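Local structure of peptidase S9 prolyl oligopeptidase catalytic domain-containing protein (Pyrococcus horikoshii, 4HXF) at residues A[53-58]-A[336-341]; A[325-328]-A[334-337]; A[431-436]-A[468-473]. The protein is a self-compartmentalizing hexameric serine protease, an acylaminoacyl peptidase that pairs a beta-propeller with an alpha/beta hydrolase domain and probably cleaves peptide substrates. All coordinates share one frame; numbering follows the deposited sequence.

Interaction 1: residues A[53-58]-A[336-341]; sequences GSRKFI and TDYNGL
Arg55 reaches from strand 54-59 toward Tyr338 and Thr336. From CB its chain leaves with CG anti to the carbonyl carbon (chi1 -72°) and then runs extended through CD to NE. That shape carries the guanidinium well clear of the strand. CD is the first atom to approach the other segment, 4.0 Å from Tyr338 OH, and NE follows at 3.6 Å from the same Tyr338 OH. At the tip, Tyr338 OH lies over the centre of one guanidinium face, 3.3 Å from Arg55 CZ. The two planes are only 9° apart, yet it is the phenol oxygen and the adjoining ring carbon, not the ring centre, that come closest. Arg55 NH1 is 3.4 Å from Tyr338 OH at an angle too poor for a hydrogen bond, and the hydroxyl bonds to Tyr29 OH instead. Arg55 NH2 meets the methyl CG2 of Thr336 at 3.7 Å. Arg55 NH2 also donates to a water oxygen 3.2 Å away, which accepts from Asp337 N at 2.7 Å as well. The guanidinium also makes two salt bridges, NE with Glu48 and NH1 with Glu160 of the second subunit, which probably offset its charge. Strand 54-59 is the outer strand of the first of seven four-stranded blades, and residues 336-341 follow the last, so the contact bridges the seam where a beta-propeller of the prolyl oligopeptidase family closes its ring.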
# COMPACT_ATOMS: atom_id res chain seq x y z
N GLY A 53 -7.10 34.93 -30.10
CA GLY A 53 -5.95 35.03 -29.13
C GLY A 53 -6.34 34.29 -27.83
O GLY A 53 -5.51 34.13 -26.87
N SER A 54 -7.60 33.86 -27.86
CA SER A 54 -8.18 32.78 -26.94
C SER A 54 -7.32 31.46 -26.89
O SER A 54 -6.83 31.03 -27.91
CB SER A 54 -9.62 32.46 -27.32
OG SER A 54 -9.76 31.48 -28.29
N ARG A 55 -7.20 30.88 -25.69
CA ARG A 55 -6.38 29.71 -25.44
C ARG A 55 -7.18 28.68 -24.74
O ARG A 55 -7.94 28.97 -23.83
CB ARG A 55 -5.21 30.02 -24.48
CG ARG A 55 -4.11 30.82 -24.99
CD ARG A 55 -3.05 31.06 -23.97
NE ARG A 55 -2.04 31.78 -24.65
CZ ARG A 55 -1.14 32.54 -24.07
NH1 ARG A 55 -1.08 32.67 -22.72
NH2 ARG A 55 -0.29 33.15 -24.84
N LYS A 56 -6.95 27.45 -25.12
CA LYS A 56 -7.42 26.27 -24.46
C LYS A 56 -6.30 25.30 -24.24
O LYS A 56 -5.19 25.51 -24.76
CB LYS A 56 -8.63 25.72 -25.27
CG LYS A 56 -8.49 25.29 -26.71
CD LYS A 56 -9.98 25.13 -27.31
CE LYS A 56 -9.99 25.31 -28.84
NZ LYS A 56 -11.34 25.01 -29.53
N PHE A 57 -6.55 24.31 -23.38
CA PHE A 57 -5.48 23.51 -22.81
C PHE A 57 -5.75 22.04 -22.78
O PHE A 57 -6.91 21.61 -22.63
CB PHE A 57 -5.33 23.89 -21.32
CG PHE A 57 -5.22 25.38 -21.08
CD1 PHE A 57 -6.31 26.04 -20.55
CD2 PHE A 57 -4.12 26.08 -21.51
CE1 PHE A 57 -6.29 27.43 -20.38
CE2 PHE A 57 -4.08 27.46 -21.33
CZ PHE A 57 -5.18 28.14 -20.77
N ILE A 58 -4.68 21.29 -22.93
CA ILE A 58 -4.72 19.86 -22.71
C ILE A 58 -3.61 19.61 -21.70
O ILE A 58 -2.40 19.70 -21.98
CB ILE A 58 -4.49 18.98 -23.99
CG1 ILE A 58 -5.45 19.37 -25.10
CG2 ILE A 58 -4.60 17.52 -23.54
CD1 ILE A 58 -5.17 18.68 -26.47
N THR A 336 3.07 35.42 -28.39
CA THR A 336 3.05 35.05 -26.93
C THR A 336 4.06 35.96 -26.22
O THR A 336 5.07 36.42 -26.80
CB THR A 336 3.33 33.59 -26.63
OG1 THR A 336 4.70 33.25 -26.92
CG2 THR A 336 2.42 32.60 -27.34
N ASP A 337 3.89 36.10 -24.89
CA ASP A 337 4.80 36.81 -24.09
C ASP A 337 4.88 36.15 -22.68
O ASP A 337 4.69 36.79 -21.64
CB ASP A 337 4.39 38.27 -23.91
CG ASP A 337 5.51 39.11 -23.34
OD1 ASP A 337 6.69 38.75 -23.46
OD2 ASP A 337 5.18 40.15 -22.74
N TYR A 338 5.08 34.84 -22.68
CA TYR A 338 5.06 34.06 -21.43
C TYR A 338 6.02 34.55 -20.38
O TYR A 338 5.64 34.63 -19.22
CB TYR A 338 5.34 32.57 -21.65
CG TYR A 338 4.14 31.80 -22.13
CD1 TYR A 338 3.84 31.70 -23.47
CD2 TYR A 338 3.24 31.27 -21.24
CE1 TYR A 338 2.74 31.02 -23.94
CE2 TYR A 338 2.09 30.64 -21.70
CZ TYR A 338 1.87 30.48 -23.04
OH TYR A 338 0.74 29.86 -23.46
N ASN A 339 7.24 34.96 -20.78
CA ASN A 339 8.26 35.37 -19.82
C ASN A 339 8.42 36.87 -19.64
O ASN A 339 9.36 37.34 -19.03
CB ASN A 339 9.60 34.68 -20.11
CG ASN A 339 9.52 33.16 -20.02
OD1 ASN A 339 9.08 32.67 -19.02
ND2 ASN A 339 9.92 32.45 -21.10
N GLY A 340 7.47 37.59 -20.25
CA GLY A 340 7.52 39.06 -20.24
C GLY A 340 7.50 39.67 -18.86
O GLY A 340 8.20 40.67 -18.62
N LEU A 341 6.72 39.11 -17.95
CA LEU A 341 6.65 39.67 -16.61
C LEU A 341 7.87 39.35 -15.81
O LEU A 341 8.35 40.21 -15.05
CB LEU A 341 5.36 39.28 -15.90
CG LEU A 341 4.01 39.63 -16.60
CD1 LEU A 341 2.81 39.23 -15.77
CD2 LEU A 341 3.97 41.13 -16.90
O HOH W 1 1.38 35.76 -24.01

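Interaction 2: residues A[325-328]-A[334-337]; sequences LYLW and QLTD
Gln334 holds CG anti to its own nitrogen (chi1 -175°) and stays extended beyond it, while Tyr326 turns CG anti to its carbonyl carbon; together these torsions lay the glutamine chain across the tyrosine ring. Gln334 CB comes within 3.5 Å of Tyr326 CE2. One atom further out, Gln334 CG sits over the face, 4.1 Å from the centroid of the Tyr326 ring, a CH-pi contact. Beyond the ring, Gln334 NE2 donates to Thr336 O at 2.8 Å, which fixes the rotation of the amide. Were an alanine here in place of Tyr326, the methylenes of Gln334 would probably lose the surface they rest on, and Lys316 its cation-pi partner.

Tyr326 and Gln334 form an antiparallel, non-hydrogen-bonded pair. Next to it the register slips: Leu325 O accepts from Leu335 N at 2.8 Å and from Thr336 N at 3.2 Å, both donors on the same face of its carbonyl plane. With Leu335 near-helical in its backbone (phi -95°, psi -40°), this resembles a classic beta bulge, placed where the strand pairing ends. The return bond is supplied by a side chain, since Leu325 N points almost straight at Thr336 OG1, 3.0 Å away; that hydroxyl is also bonded to Glu324. Leu335 then turns its CD1 methyl onto Leu327 CB at 3.7 Å and, more loosely, onto Leu325 CD2.

Strand 324-328 is flanked by strand 312-317 and the edge strand 332-334 in the last propeller blade. Leu325 also packs on Val27 and Tyr29 of strand 26-35 and on Pro20 of strand 16-23, and Leu335 touches Leu50, so this bulge-like end of the blade faces the first one.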
# COMPACT_ATOMS: atom_id res chain seq x y z
N LEU A 325 6.46 32.59 -29.25
CA LEU A 325 5.82 32.26 -30.53
C LEU A 325 5.49 33.52 -31.27
O LEU A 325 5.09 34.57 -30.68
CB LEU A 325 4.52 31.44 -30.34
CG LEU A 325 3.88 30.73 -31.55
CD1 LEU A 325 4.76 29.57 -32.06
CD2 LEU A 325 2.46 30.29 -31.07
N TYR A 326 5.70 33.40 -32.56
CA TYR A 326 5.41 34.43 -33.54
C TYR A 326 4.65 33.93 -34.78
O TYR A 326 4.57 32.74 -35.09
CB TYR A 326 6.77 34.96 -34.08
CG TYR A 326 7.62 35.67 -33.06
CD1 TYR A 326 8.27 34.94 -32.06
CD2 TYR A 326 7.68 37.04 -33.00
CE1 TYR A 326 8.98 35.58 -31.08
CE2 TYR A 326 8.40 37.72 -32.01
CZ TYR A 326 9.07 36.98 -31.07
OH TYR A 326 9.75 37.63 -30.07
N LEU A 327 3.97 34.85 -35.39
CA LEU A 327 3.19 34.57 -36.63
C LEU A 327 3.77 35.51 -37.74
O LEU A 327 4.17 36.63 -37.48
CB LEU A 327 1.70 34.83 -36.37
CG LEU A 327 0.67 35.02 -37.51
CD1 LEU A 327 0.26 33.76 -38.22
CD2 LEU A 327 -0.61 35.62 -36.93
N TRP A 328 3.86 35.03 -38.99
CA TRP A 328 4.33 35.87 -40.08
C TRP A 328 3.25 35.85 -41.13
O TRP A 328 2.81 34.76 -41.56
CB TRP A 328 5.70 35.40 -40.68
CG TRP A 328 6.29 36.36 -41.70
CD1 TRP A 328 7.15 37.44 -41.50
CD2 TRP A 328 6.07 36.32 -43.12
NE1 TRP A 328 7.47 38.07 -42.67
CE2 TRP A 328 6.79 37.47 -43.70
CE3 TRP A 328 5.35 35.48 -43.96
CZ2 TRP A 328 6.81 37.72 -45.06
CZ3 TRP A 328 5.37 35.76 -45.34
CH2 TRP A 328 6.09 36.84 -45.87
N GLN A 334 4.50 39.21 -32.85
CA GLN A 334 4.68 38.34 -31.67
C GLN A 334 3.31 37.87 -31.11
O GLN A 334 2.38 38.73 -31.00
CB GLN A 334 5.48 39.07 -30.65
CG GLN A 334 5.86 38.20 -29.40
CD GLN A 334 6.71 38.99 -28.44
OE1 GLN A 334 7.19 40.06 -28.78
NE2 GLN A 334 6.86 38.51 -27.20
N LEU A 335 3.13 36.58 -30.92
CA LEU A 335 1.89 35.99 -30.47
C LEU A 335 1.93 35.82 -28.96
O LEU A 335 0.87 35.88 -28.35
CB LEU A 335 1.51 34.59 -31.09
CG LEU A 335 1.33 34.74 -32.62
CD1 LEU A 335 0.96 33.35 -33.11
CD2 LEU A 335 0.21 35.78 -32.79
N THR A 336 3.07 35.42 -28.39
CA THR A 336 3.05 35.05 -26.93
C THR A 336 4.06 35.96 -26.22
O THR A 336 5.07 36.42 -26.80
CB THR A 336 3.33 33.59 -26.63
OG1 THR A 336 4.70 33.25 -26.92
CG2 THR A 336 2.42 32.60 -27.34
N ASP A 337 3.89 36.10 -24.89
CA ASP A 337 4.80 36.81 -24.09
C ASP A 337 4.88 36.15 -22.68
O ASP A 337 4.69 36.79 -21.64
CB ASP A 337 4.39 38.27 -23.91
CG ASP A 337 5.51 39.11 -23.34
OD1 ASP A 337 6.69 38.75 -23.46
OD2 ASP A 337 5.18 40.15 -22.74

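Interaction 3: residues A[431-436]-A[468-473]; sequences ERTGLE and GGYMTN
Tyr470 brings its hydroxyl end against the backbone of Thr433 and Gly434. CG stands anti to the backbone nitrogen of Tyr470 (chi1 165°), which throws the ring off helix 467-478 toward the turn. Tyr470 OH is 3.1 Å from Thr433 O, but this pair is not a hydrogen bond; the hydroxyl bonds to Leu525 O. Thr433 crosses the tyrosine at about a right angle, and its OG1, set between its own nitrogen and carbonyl carbon (chi1 57°), lies 3.5 Å from Tyr470 OH. The amide Gly434 N approaches the ring at its edge, near its plane, 3.6 Å from Tyr470 OH, while bonding to Asp437 OD1. Residues 432-435 form a type II turn with Gly434 in its third place at positive phi, where a CB would run into both the carbonyl before it and Tyr470 OH.

The helix that carries Tyr470 follows strand 460-465 through what is probably the nucleophile elbow of the alpha/beta hydrolase fold, the GxSxG sequence with Ser466 at its turn and Gly468 at its end. Ser466 lines the inhibitor pocket, and Tyr470 lies one helical turn beyond it.

Met471 folds its chain, with two successive bends, about CB-CG and CG-SD, so that CE ends 4.5 Å from Gly434 N, a loose approach. On the far side of the turn, Arg432 curls to grip Glu436 side-on: NE donates to OE1 at 2.9 Å and NH2 to OE2 at 2.8 Å, each oxygen using its syn lone pair. Leu435 CD1 covers one guanidinium face. Within the helix, Thr472 OG1 donates to Gly468 O at 2.9 Å, on the opposite carbonyl face from Thr472 N.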
# COMPACT_ATOMS: atom_id res chain seq x y z
N GLU A 431 40.81 16.09 -38.38
CA GLU A 431 42.17 15.66 -38.11
C GLU A 431 43.02 16.75 -37.48
O GLU A 431 44.22 16.60 -37.37
CB GLU A 431 42.92 15.05 -39.37
CG GLU A 431 42.13 13.90 -40.00
CD GLU A 431 42.96 13.24 -41.10
OE1 GLU A 431 42.62 13.50 -42.26
OE2 GLU A 431 44.00 12.59 -40.82
N ARG A 432 42.40 17.85 -37.05
CA ARG A 432 43.12 19.02 -36.50
C ARG A 432 42.55 19.53 -35.20
O ARG A 432 42.74 20.69 -34.83
CB ARG A 432 43.16 20.19 -37.54
CG ARG A 432 43.61 19.84 -38.91
CD ARG A 432 45.03 19.60 -38.93
NE ARG A 432 45.85 20.86 -38.84
CZ ARG A 432 47.18 20.74 -38.78
NH1 ARG A 432 47.74 19.49 -38.81
NH2 ARG A 432 47.96 21.77 -38.53
N THR A 433 41.84 18.68 -34.51
CA THR A 433 41.29 19.10 -33.18
C THR A 433 42.39 19.55 -32.18
O THR A 433 43.36 18.86 -32.04
CB THR A 433 40.56 17.95 -32.52
OG1 THR A 433 41.39 16.79 -32.35
CG2 THR A 433 39.27 17.55 -33.29
N GLY A 434 42.22 20.73 -31.62
CA GLY A 434 43.22 21.25 -30.65
C GLY A 434 44.31 22.05 -31.31
O GLY A 434 45.17 22.64 -30.66
N LEU A 435 44.31 22.13 -32.66
CA LEU A 435 45.37 22.81 -33.38
C LEU A 435 44.89 24.20 -33.76
O LEU A 435 44.83 25.06 -32.90
CB LEU A 435 45.87 21.95 -34.58
CG LEU A 435 46.35 20.52 -34.23
CD1 LEU A 435 46.86 19.77 -35.45
CD2 LEU A 435 47.44 20.63 -33.10
N GLU A 436 44.52 24.43 -35.00
CA GLU A 436 44.09 25.81 -35.38
C GLU A 436 42.85 26.27 -34.61
O GLU A 436 42.71 27.46 -34.29
CB GLU A 436 43.86 25.92 -36.88
CG GLU A 436 45.07 25.83 -37.78
CD GLU A 436 45.57 24.39 -37.94
OE1 GLU A 436 44.84 23.36 -37.84
OE2 GLU A 436 46.77 24.26 -38.20
N GLY A 468 33.54 21.18 -26.02
CA GLY A 468 33.95 22.31 -25.25
C GLY A 468 34.70 21.86 -23.98
O GLY A 468 35.55 22.59 -23.46
N GLY A 469 34.32 20.69 -23.51
CA GLY A 469 35.01 20.02 -22.37
C GLY A 469 36.37 19.50 -22.79
O GLY A 469 37.42 19.74 -22.13
N TYR A 470 36.46 18.83 -23.95
CA TYR A 470 37.75 18.51 -24.58
C TYR A 470 38.60 19.76 -24.58
O TYR A 470 39.80 19.76 -24.32
CB TYR A 470 37.48 18.04 -26.06
CG TYR A 470 38.76 18.04 -26.88
CD1 TYR A 470 39.71 17.11 -26.71
CD2 TYR A 470 38.98 19.00 -27.84
CE1 TYR A 470 40.85 17.13 -27.46
CE2 TYR A 470 40.08 19.04 -28.63
CZ TYR A 470 41.06 18.04 -28.44
OH TYR A 470 42.26 18.08 -29.21
N MET A 471 38.05 20.85 -25.13
CA MET A 471 38.90 22.03 -25.32
C MET A 471 39.31 22.75 -24.03
O MET A 471 40.41 23.27 -23.96
CB MET A 471 38.22 23.07 -26.16
CG MET A 471 39.09 24.24 -26.63
SD MET A 471 40.31 23.69 -27.84
CE MET A 471 39.33 23.09 -29.18
N THR A 472 38.51 22.65 -23.00
CA THR A 472 38.88 23.09 -21.67
C THR A 472 40.04 22.23 -21.15
O THR A 472 41.03 22.74 -20.64
CB THR A 472 37.67 22.98 -20.68
OG1 THR A 472 36.65 23.92 -21.10
CG2 THR A 472 38.04 23.34 -19.24
N ASN A 473 39.87 20.91 -21.25
CA ASN A 473 40.98 19.98 -20.89
C ASN A 473 42.28 20.34 -21.59
O ASN A 473 43.40 20.47 -21.06
CB ASN A 473 40.64 18.52 -21.23
CG ASN A 473 39.46 17.95 -20.50
OD1 ASN A 473 39.02 18.46 -19.45
ND2 ASN A 473 38.93 16.80 -21.03

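In the fold
From the N terminus, strand 54-59 ends the first propeller blade, and its partner in interaction 1 arrives only after the chain has run through the other six. That contact therefore closes a loop of 277 residues, more than half of them strand and none helical. Interaction 2 closes a short hairpin in the last blade; its five-residue loop lies within the long one, and its second segment overlaps that of interaction 1, sharing Thr336 and Asp337. Interaction 3 opens later, in series with both and crossing neither. It closes a 31-residue loop within the hydrolase domain, joining the turn before helix 436-451 to helix 467-478, about 43 Å from interaction 1 between centres.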